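Local coordinates for protein MDM10 isoform 1 (Saccharomyces cerevisiae, PDB 7BTX) that forms part of the ERMES complex tethering the endoplasmic reticulum to mitochondria and acts in late assembly of the outer-membrane TOM translocase, at residues D[296-300]-D[301-305]; D[432-436]-D[437-441]. All blocks are in the same frame, centred on the assembly; numbering follows the deposited sequence.

Overall arrangement
Both contacts are local turns between consecutive antiparallel strands in the mitochondrial outer-membrane beta-barrel of MDM10. Interaction 1 comes first along the chain, in the loop that follows strand 292-297 and leads into the short strand 306-307. Interaction 2 follows much later, where strand 426-434 turns back into strand 439-447, further round the barrel wall. Their centres lie 40 Å apart and their nearest atoms about 24 Å apart, so the two do not touch. Each lies near the surface, within 25 Å of the chain centre, and neither meets another protein chain; each closes one strand-to-strand connection, so they are independent local features of one barrel.

Interaction 1. Residues D[296-300]-D[301-305]; sequences YDFNL and YSIES
The hydroxyl of S305 lies at the edge of the F298 ring and in its plane, with OG 3.4 Å from F298 CD1. The phenol of Y296 reaches the same oxygen, its OH 2.9 Å from S305 OG in a hydrogen bond that either hydroxyl could donate, so one serine oxygen is held by a phenol while it also borders a phenyl edge. The F298 ring is reached from a second direction by I303, whose CG2 approaches CZ obliquely at 4.4 Å. Although CB of F298 points away from the returning chain, the ring comes back to it because CG stands anti to the backbone N (chi1 -156°). Residues 298-305 form the loop joining antiparallel strands 292-297 and 306-307 of the barrel; Y296 and D297 end the first of them, and the backbones of D297 and N306 are hydrogen-bonded at the base of the loop. At the far end, L300 CB packs 4.2 Å from Y301 CD2 where the chain reverses. I303 CG2 also sits 3.8 Å from N299 O, bringing its methyl against the opposing backbone. On the returning arm, the E304 carboxylate is engaged outside the loop in a salt bridge with R423, which also makes a weak hydrogen bond to the carbonyl oxygen of S305.

Interaction 2. Residues D[432-436]-D[437-441]; sequences EGKWR and GFLIS
W435 carries its CG anti to the backbone N (chi1 -154°), whereas F438 turns its CG anti to the carbonyl carbon (chi1 -62°), and the two side chains consequently run alongside each other in the same direction. W435 CE3 comes 3.5 Å from F438 CD2, which sits near the indole plane at its edge. The six-membered ring of W435 and the phenyl ring are inclined by 32°, an oblique pairing. R436 NH1 stands over one face of the indole, displaced to the periphery, while the F438 ring also meets that of Y491. Along the backbone, W435 N makes a weak, bent hydrogen bond of 3.2 Å to F438 O. This is the turn end of the beta hairpin 426-434/439-447: G433 and I440 form an antiparallel hydrogen-bonded pair, with G433 N to I440 O at 2.7 Å, almost straight, and I440 N to G433 O at 3.0 Å. On the sheet face shared by E432, K434 and L439, the leucine spreads its two methyls between neighbours, CD1 at 4.2 Å from K434 CG and CD2 at 4.1 Å from E432 OE1. The other carboxylate oxygen, E432 OE2, accepts a weak hydrogen bond of 3.5 Å from S441 OG. Replacing E432 by an alanine takes away the carboxylate, which would probably leave the S441 hydroxyl without this weak acceptor and open a gap beside CD2 of L439. Backbone hydrogen bonding of L439 with Q490, and of G437 with S492, ties the returning arm to the C-terminal residues.

Interaction 1. Residues D[296-300]-D[301-305]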
ATOM      1  N   TYR D 296      10.328  41.024  -8.298  1.00 57.65           N
ATOM      2  CA  TYR D 296      11.129  40.930  -9.513  1.00 57.65           C
ATOM      3  C   TYR D 296      12.452  40.276  -9.151  1.00 57.65           C
ATOM      4  O   TYR D 296      13.270  40.870  -8.447  1.00 57.65           O
ATOM      5  CB  TYR D 296      11.368  42.294 -10.148  1.00 57.65           C
ATOM      6  CG  TYR D 296      12.376  42.232 -11.271  1.00 57.65           C
ATOM      7  CD1 TYR D 296      12.091  41.546 -12.443  1.00 57.65           C
ATOM      8  CD2 TYR D 296      13.617  42.842 -11.154  1.00 57.65           C
ATOM      9  CE1 TYR D 296      13.006  41.477 -13.469  1.00 57.65           C
ATOM     10  CE2 TYR D 296      14.542  42.779 -12.177  1.00 57.65           C
ATOM     11  CZ  TYR D 296      14.229  42.093 -13.330  1.00 57.65           C
ATOM     12  OH  TYR D 296      15.140  42.025 -14.356  1.00 57.65           O
ATOM     13  N   ASP D 297      12.662  39.063  -9.636  1.00 60.26           N
ATOM     14  CA  ASP D 297      13.881  38.335  -9.348  1.00 60.26           C
ATOM     15  C   ASP D 297      14.886  38.568 -10.471  1.00 60.26           C
ATOM     16  O   ASP D 297      14.552  39.099 -11.532  1.00 60.26           O
ATOM     17  CB  ASP D 297      13.561  36.857  -9.169  1.00 60.26           C
ATOM     18  CG  ASP D 297      14.580  36.141  -8.333  1.00 60.26           C
ATOM     19  OD1 ASP D 297      14.307  35.917  -7.138  1.00 60.26           O
ATOM     20  OD2 ASP D 297      15.651  35.799  -8.868  1.00 60.26           O
ATOM     21  N   PHE D 298      16.137  38.172 -10.241  1.00 67.17           N
ATOM     22  CA  PHE D 298      17.191  38.349 -11.232  1.00 67.17           C
ATOM     23  C   PHE D 298      18.307  37.341 -10.987  1.00 67.17           C
ATOM     24  O   PHE D 298      18.176  36.467 -10.128  1.00 67.17           O
ATOM     25  CB  PHE D 298      17.730  39.785 -11.193  1.00 67.17           C
ATOM     26  CG  PHE D 298      18.368  40.231 -12.478  1.00 67.17           C
ATOM     27  CD1 PHE D 298      17.680  40.138 -13.677  1.00 67.17           C
ATOM     28  CD2 PHE D 298      19.671  40.697 -12.489  1.00 67.17           C
ATOM     29  CE1 PHE D 298      18.273  40.532 -14.868  1.00 67.17           C
ATOM     30  CE2 PHE D 298      20.271  41.091 -13.675  1.00 67.17           C
ATOM     31  CZ  PHE D 298      19.568  41.009 -14.865  1.00 67.17           C
ATOM     32  N   ASN D 299      19.400  37.448 -11.740  1.00 73.80           N
ATOM     33  CA  ASN D 299      20.585  36.626 -11.554  1.00 73.80           C
ATOM     34  C   ASN D 299      21.783  37.340 -12.159  1.00 73.80           C
ATOM     35  O   ASN D 299      21.629  38.120 -13.103  1.00 73.80           O
ATOM     36  CB  ASN D 299      20.400  35.251 -12.195  1.00 73.80           C
ATOM     37  CG  ASN D 299      21.229  34.183 -11.526  1.00 73.80           C
ATOM     38  OD1 ASN D 299      22.415  34.371 -11.271  1.00 73.80           O
ATOM     39  ND2 ASN D 299      20.605  33.049 -11.234  1.00 73.80           N
ATOM     40  N   LEU D 300      22.971  37.104 -11.616  1.00 79.73           N
ATOM     41  CA  LEU D 300      24.188  37.633 -12.204  1.00 79.73           C
ATOM     42  C   LEU D 300      25.045  36.482 -12.731  1.00 79.73           C
ATOM     43  O   LEU D 300      24.999  35.360 -12.221  1.00 79.73           O
ATOM     44  CB  LEU D 300      24.948  38.486 -11.191  1.00 79.73           C
ATOM     45  CG  LEU D 300      24.295  39.809 -10.790  1.00 79.73           C
ATOM     46  CD1 LEU D 300      25.269  40.647  -9.988  1.00 79.73           C
ATOM     47  CD2 LEU D 300      23.806  40.572 -12.006  1.00 79.73           C
ATOM     48  N   TYR D 301      25.773  36.768 -13.822  1.00 86.59           N
ATOM     49  CA  TYR D 301      26.661  35.893 -14.600  1.00 86.59           C
ATOM     50  C   TYR D 301      25.917  34.799 -15.368  1.00 86.59           C
ATOM     51  O   TYR D 301      26.532  34.051 -16.133  1.00 86.59           O
ATOM     52  CB  TYR D 301      27.744  35.236 -13.728  1.00 86.59           C
ATOM     53  CG  TYR D 301      28.543  36.186 -12.866  1.00 86.59           C
ATOM     54  CD1 TYR D 301      29.468  37.059 -13.429  1.00 86.59           C
ATOM     55  CD2 TYR D 301      28.392  36.188 -11.484  1.00 86.59           C
ATOM     56  CE1 TYR D 301      30.208  37.922 -12.640  1.00 86.59           C
ATOM     57  CE2 TYR D 301      29.128  37.044 -10.686  1.00 86.59           C
ATOM     58  CZ  TYR D 301      30.034  37.909 -11.269  1.00 86.59           C
ATOM     59  OH  TYR D 301      30.768  38.764 -10.480  1.00 86.59           O
ATOM     60  N   SER D 302      24.605  34.691 -15.173  1.00 82.60           N
ATOM     61  CA  SER D 302      23.770  33.725 -15.872  1.00 82.60           C
ATOM     62  C   SER D 302      22.399  34.329 -16.128  1.00 82.60           C
ATOM     63  O   SER D 302      21.388  33.678 -15.844  1.00 82.60           O
ATOM     64  CB  SER D 302      23.647  32.432 -15.065  1.00 82.60           C
ATOM     65  OG  SER D 302      22.507  31.688 -15.457  1.00 82.60           O
ATOM     66  N   ILE D 303      22.378  35.564 -16.653  1.00 78.95           N
ATOM     67  CA  ILE D 303      21.260  36.512 -16.606  1.00 78.95           C
ATOM     68  C   ILE D 303      19.921  35.920 -17.042  1.00 78.95           C
ATOM     69  O   ILE D 303      19.792  35.327 -18.120  1.00 78.95           O
ATOM     70  CB  ILE D 303      21.604  37.784 -17.410  1.00 78.95           C
ATOM     71  CG1 ILE D 303      22.049  37.462 -18.839  1.00 78.95           C
ATOM     72  CG2 ILE D 303      22.688  38.578 -16.706  1.00 78.95           C
ATOM     73  CD1 ILE D 303      22.177  38.681 -19.723  1.00 78.95           C
ATOM     74  N   GLU D 304      18.932  36.032 -16.159  1.00 71.88           N
ATOM     75  CA  GLU D 304      17.680  35.286 -16.241  1.00 71.88           C
ATOM     76  C   GLU D 304      16.696  35.962 -15.293  1.00 71.88           C
ATOM     77  O   GLU D 304      16.881  35.934 -14.073  1.00 71.88           O
ATOM     78  CB  GLU D 304      17.909  33.821 -15.873  1.00 71.88           C
ATOM     79  CG  GLU D 304      16.724  32.890 -16.059  1.00 71.88           C
ATOM     80  CD  GLU D 304      15.855  32.803 -14.821  1.00 71.88           C
ATOM     81  OE1 GLU D 304      16.382  33.021 -13.710  1.00 71.88           O
ATOM     82  OE2 GLU D 304      14.652  32.506 -14.955  1.00 71.88           O
ATOM     83  N   SER D 305      15.641  36.553 -15.842  1.00 65.53           N
ATOM     84  CA  SER D 305      14.696  37.293 -15.018  1.00 65.53           C
ATOM     85  C   SER D 305      13.540  36.419 -14.556  1.00 65.53           C
ATOM     86  O   SER D 305      13.413  35.265 -14.976  1.00 65.53           O
ATOM     87  CB  SER D 305      14.160  38.506 -15.778  1.00 65.53           C
ATOM     88  OG  SER D 305      15.125  39.541 -15.824  1.00 65.53           O
TER

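Interaction 2. Residues D[432-436]-D[437-441]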
ATOM      1  N   GLU D 432      -9.403  29.872   1.586  1.00 46.19           N
ATOM      2  CA  GLU D 432      -9.380  29.327   2.935  1.00 46.19           C
ATOM      3  C   GLU D 432     -10.536  29.908   3.723  1.00 46.19           C
ATOM      4  O   GLU D 432     -10.682  31.129   3.799  1.00 46.19           O
ATOM      5  CB  GLU D 432      -8.068  29.636   3.651  1.00 46.19           C
ATOM      6  CG  GLU D 432      -6.905  28.792   3.201  1.00 46.19           C
ATOM      7  CD  GLU D 432      -5.974  28.448   4.339  1.00 46.19           C
ATOM      8  OE1 GLU D 432      -6.268  28.850   5.483  1.00 46.19           O
ATOM      9  OE2 GLU D 432      -4.956  27.771   4.094  1.00 46.19           O
ATOM     10  N   GLY D 433     -11.349  29.044   4.312  1.00 47.57           N
ATOM     11  CA  GLY D 433     -12.484  29.513   5.075  1.00 47.57           C
ATOM     12  C   GLY D 433     -12.483  29.013   6.501  1.00 47.57           C
ATOM     13  O   GLY D 433     -12.578  27.808   6.740  1.00 47.57           O
ATOM     14  N   LYS D 434     -12.379  29.923   7.457  1.00 54.34           N
ATOM     15  CA  LYS D 434     -12.392  29.569   8.865  1.00 54.34           C
ATOM     16  C   LYS D 434     -13.789  29.740   9.442  1.00 54.34           C
ATOM     17  O   LYS D 434     -14.647  30.417   8.882  1.00 54.34           O
ATOM     18  CB  LYS D 434     -11.387  30.416   9.646  1.00 54.34           C
ATOM     19  CG  LYS D 434     -10.677  29.664  10.751  1.00 54.34           C
ATOM     20  CD  LYS D 434      -9.820  30.591  11.590  1.00 54.34           C
ATOM     21  CE  LYS D 434     -10.672  31.528  12.422  1.00 54.34           C
ATOM     22  NZ  LYS D 434      -9.838  32.404  13.291  1.00 54.34           N
ATOM     23  N   TRP D 435     -14.001  29.107  10.586  1.00 59.21           N
ATOM     24  CA  TRP D 435     -15.263  29.143  11.307  1.00 59.21           C
ATOM     25  C   TRP D 435     -14.932  29.015  12.786  1.00 59.21           C
ATOM     26  O   TRP D 435     -13.855  29.451  13.205  1.00 59.21           O
ATOM     27  CB  TRP D 435     -16.220  28.054  10.828  1.00 59.21           C
ATOM     28  CG  TRP D 435     -17.660  28.414  11.049  1.00 59.21           C
ATOM     29  CD1 TRP D 435     -18.179  29.667  11.146  1.00 59.21           C
ATOM     30  CD2 TRP D 435     -18.752  27.512  11.245  1.00 59.21           C
ATOM     31  NE1 TRP D 435     -19.530  29.606  11.369  1.00 59.21           N
ATOM     32  CE2 TRP D 435     -19.907  28.291  11.436  1.00 59.21           C
ATOM     33  CE3 TRP D 435     -18.867  26.119  11.266  1.00 59.21           C
ATOM     34  CZ2 TRP D 435     -21.160  27.727  11.645  1.00 59.21           C
ATOM     35  CZ3 TRP D 435     -20.111  25.561  11.474  1.00 59.21           C
ATOM     36  CH2 TRP D 435     -21.241  26.362  11.660  1.00 59.21           C
ATOM     37  N   ARG D 436     -15.882  28.531  13.590  1.00 61.83           N
ATOM     38  CA  ARG D 436     -15.634  28.263  15.003  1.00 61.83           C
ATOM     39  C   ARG D 436     -14.448  27.323  15.195  1.00 61.83           C
ATOM     40  O   ARG D 436     -13.432  27.699  15.787  1.00 61.83           O
ATOM     41  CB  ARG D 436     -16.891  27.673  15.641  1.00 61.83           C
ATOM     42  CG  ARG D 436     -17.065  28.004  17.110  1.00 61.83           C
ATOM     43  CD  ARG D 436     -18.485  27.725  17.568  1.00 61.83           C
ATOM     44  NE  ARG D 436     -19.446  28.676  17.012  1.00 61.83           N
ATOM     45  CZ  ARG D 436     -20.308  28.391  16.042  1.00 61.83           C
ATOM     46  NH1 ARG D 436     -20.335  27.178  15.507  1.00 61.83           N
ATOM     47  NH2 ARG D 436     -21.143  29.321  15.601  1.00 61.83           N
ATOM     48  N   GLY D 437     -14.547  26.104  14.677  1.00 49.23           N
ATOM     49  CA  GLY D 437     -13.458  25.161  14.823  1.00 49.23           C
ATOM     50  C   GLY D 437     -13.028  24.546  13.514  1.00 49.23           C
ATOM     51  O   GLY D 437     -12.013  23.851  13.451  1.00 49.23           O
ATOM     52  N   PHE D 438     -13.787  24.807  12.459  1.00 46.66           N
ATOM     53  CA  PHE D 438     -13.545  24.196  11.165  1.00 46.66           C
ATOM     54  C   PHE D 438     -12.645  25.078  10.314  1.00 46.66           C
ATOM     55  O   PHE D 438     -12.470  26.266  10.583  1.00 46.66           O
ATOM     56  CB  PHE D 438     -14.864  23.939  10.445  1.00 46.66           C
ATOM     57  CG  PHE D 438     -15.762  22.982  11.159  1.00 46.66           C
ATOM     58  CD1 PHE D 438     -15.653  21.622  10.941  1.00 46.66           C
ATOM     59  CD2 PHE D 438     -16.715  23.439  12.049  1.00 46.66           C
ATOM     60  CE1 PHE D 438     -16.478  20.738  11.597  1.00 46.66           C
ATOM     61  CE2 PHE D 438     -17.543  22.559  12.710  1.00 46.66           C
ATOM     62  CZ  PHE D 438     -17.423  21.207  12.481  1.00 46.66           C
ATOM     63  N   LEU D 439     -12.064  24.472   9.280  1.00 42.40           N
ATOM     64  CA  LEU D 439     -11.183  25.197   8.369  1.00 42.40           C
ATOM     65  C   LEU D 439     -11.153  24.443   7.048  1.00 42.40           C
ATOM     66  O   LEU D 439     -10.542  23.376   6.967  1.00 42.40           O
ATOM     67  CB  LEU D 439      -9.787  25.334   8.963  1.00 42.40           C
ATOM     68  CG  LEU D 439      -8.755  26.257   8.312  1.00 42.40           C
ATOM     69  CD1 LEU D 439      -7.910  26.872   9.403  1.00 42.40           C
ATOM     70  CD2 LEU D 439      -7.856  25.520   7.337  1.00 42.40           C
ATOM     71  N   ILE D 440     -11.787  24.998   6.023  1.00 41.99           N
ATOM     72  CA  ILE D 440     -11.791  24.419   4.685  1.00 41.99           C
ATOM     73  C   ILE D 440     -10.787  25.187   3.842  1.00 41.99           C
ATOM     74  O   ILE D 440     -10.694  26.413   3.947  1.00 41.99           O
ATOM     75  CB  ILE D 440     -13.204  24.472   4.076  1.00 41.99           C
ATOM     76  CG1 ILE D 440     -14.198  23.787   5.005  1.00 41.99           C
ATOM     77  CG2 ILE D 440     -13.258  23.755   2.746  1.00 41.99           C
ATOM     78  CD1 ILE D 440     -15.630  24.022   4.627  1.00 41.99           C
ATOM     79  N   SER D 441     -10.026  24.477   3.008  1.00 40.16           N
ATOM     80  CA  SER D 441      -8.956  25.087   2.215  1.00 40.16           C
ATOM     81  C   SER D 441      -8.938  24.467   0.819  1.00 40.16           C
ATOM     82  O   SER D 441      -8.254  23.472   0.582  1.00 40.16           O
ATOM     83  CB  SER D 441      -7.616  24.916   2.913  1.00 40.16           C
ATOM     84  OG  SER D 441      -6.556  25.392   2.113  1.00 40.16           O
TER